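Side-chain contact in mitotic checkpoint control protein kinase BUB1 (PDB 6JKK), which probably acts as an ATP-dependent protein kinase of the mitotic checkpoint at kinetochores, this chain being its kinase domain: residues A[137-142]-A[257-262]. Sequence-based numbering, arbitrary orientation.
Sequences GSLIGV and HVLLFG
The flat groups of segment 257-262, the rings of His257 and Phe261, lie on the flank of their helix remote from the Leu139-Leu259 contact: their side chains come no nearer to segment 137-142 than 10.6 and 11.8 Å, respectively. Phe261 presents an edge to one face of His257, its CD2 sitting 3.5 Å above the imidazole plane over the ring centre, while His257 CG lies in plane at the edge of the phenyl ring. Leu260 CB lies 3.9 Å above the phenyl plane, over the ring centre. His257 ND1 is hydrogen-bonded to Arg263 O, tying the ring to the chain leaving the helix.

The interface is aliphatic and modest, burying 129 Å² in all. Its main point is a methyl contact, Leu139 CD1 to Leu259 CD1 at 4.1 Å, between side chains crossing at about a right angle. In Leu259, chi1 (-61°) sets CG beside the backbone N and the extended chi2 (-179°) carries CD1 outward to Leu139. Beside this pair, Ile140 CD1 approaches Val258 CG1 more loosely, at 4.4 Å. Ser138 is the N-cap of helix 139-150: OG accepts from Gly141 N in a weak but nearly straight bond (3.3 Å, 169°). At the end of helix 246-261, Gly262 N still bonds to Val258 O, while its positive phi leaves helical geometry.

In the C-lobe of the kinase fold, αD (helix 139-150) thus packs its first turn against the last turn of αF (helix 246-261). Met166 of helix 156-175 touches both leucines, Phe188 of strand 188-190 also touches Leu139, and Tyr264 contacts Ile140 and Val258.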
# COMPACT_ATOMS: atom_id res chain seq x y z
N GLY A 137 1.60 13.38 -2.13
CA GLY A 137 2.67 12.39 -2.05
C GLY A 137 2.31 11.21 -1.17
O GLY A 137 1.15 11.03 -0.81
N SER A 138 3.32 10.41 -0.83
CA SER A 138 3.10 9.22 -0.00
C SER A 138 3.03 9.60 1.47
O SER A 138 3.33 10.74 1.84
CB SER A 138 4.24 8.23 -0.20
OG SER A 138 5.43 8.71 0.40
N LEU A 139 2.65 8.65 2.32
CA LEU A 139 2.65 8.88 3.76
C LEU A 139 4.04 9.22 4.31
O LEU A 139 4.15 9.97 5.29
CB LEU A 139 2.06 7.68 4.51
CG LEU A 139 0.55 7.73 4.68
CD1 LEU A 139 0.06 6.60 5.56
CD2 LEU A 139 0.12 9.08 5.24
N ILE A 140 5.08 8.69 3.68
CA ILE A 140 6.46 9.03 4.03
C ILE A 140 6.70 10.52 3.82
O ILE A 140 7.15 11.23 4.73
CB ILE A 140 7.47 8.23 3.18
CG1 ILE A 140 7.70 6.85 3.77
CG2 ILE A 140 8.82 8.96 3.09
CD1 ILE A 140 8.43 6.88 5.12
N GLY A 141 6.38 11.00 2.62
CA GLY A 141 6.59 12.40 2.29
C GLY A 141 5.78 13.33 3.17
O GLY A 141 6.27 14.38 3.59
N VAL A 142 4.54 12.95 3.45
CA VAL A 142 3.66 13.70 4.34
C VAL A 142 4.20 13.70 5.77
O VAL A 142 4.29 14.75 6.41
CB VAL A 142 2.23 13.12 4.33
CG1 VAL A 142 1.38 13.74 5.42
CG2 VAL A 142 1.59 13.33 2.97
N HIS A 257 3.63 2.63 13.15
CA HIS A 257 4.81 2.93 13.96
C HIS A 257 5.59 4.13 13.45
O HIS A 257 6.05 4.97 14.23
CB HIS A 257 5.72 1.69 14.03
CG HIS A 257 6.84 1.80 15.02
ND1 HIS A 257 7.99 2.52 14.76
CD2 HIS A 257 6.99 1.28 16.26
CE1 HIS A 257 8.80 2.44 15.81
NE2 HIS A 257 8.21 1.69 16.73
N VAL A 258 5.76 4.21 12.13
CA VAL A 258 6.49 5.34 11.53
C VAL A 258 5.73 6.65 11.75
O VAL A 258 6.34 7.69 12.03
CB VAL A 258 6.74 5.11 10.02
CG1 VAL A 258 7.43 6.31 9.40
CG2 VAL A 258 7.60 3.89 9.82
N LEU A 259 4.40 6.59 11.62
CA LEU A 259 3.57 7.77 11.78
C LEU A 259 3.61 8.26 13.23
O LEU A 259 3.77 9.46 13.48
CB LEU A 259 2.12 7.45 11.38
CG LEU A 259 1.88 7.02 9.93
CD1 LEU A 259 0.40 6.77 9.67
CD2 LEU A 259 2.41 8.06 8.98
N LEU A 260 3.46 7.34 14.17
CA LEU A 260 3.43 7.68 15.59
C LEU A 260 4.77 8.20 16.12
O LEU A 260 4.81 9.14 16.92
CB LEU A 260 3.02 6.45 16.42
CG LEU A 260 1.54 6.14 16.66
CD1 LEU A 260 1.39 4.86 17.47
CD2 LEU A 260 0.87 7.30 17.38
N PHE A 261 5.86 7.57 15.69
CA PHE A 261 7.14 7.75 16.34
C PHE A 261 8.21 8.43 15.48
O PHE A 261 9.25 8.85 16.00
CB PHE A 261 7.65 6.41 16.90
CG PHE A 261 6.71 5.78 17.90
CD1 PHE A 261 6.34 6.46 19.06
CD2 PHE A 261 6.21 4.50 17.69
CE1 PHE A 261 5.47 5.89 19.98
CE2 PHE A 261 5.35 3.91 18.60
CZ PHE A 261 4.98 4.61 19.75
N GLY A 262 7.97 8.52 14.18
CA GLY A 262 8.95 9.12 13.29
C GLY A 262 10.14 8.21 13.03
O GLY A 262 11.12 8.61 12.39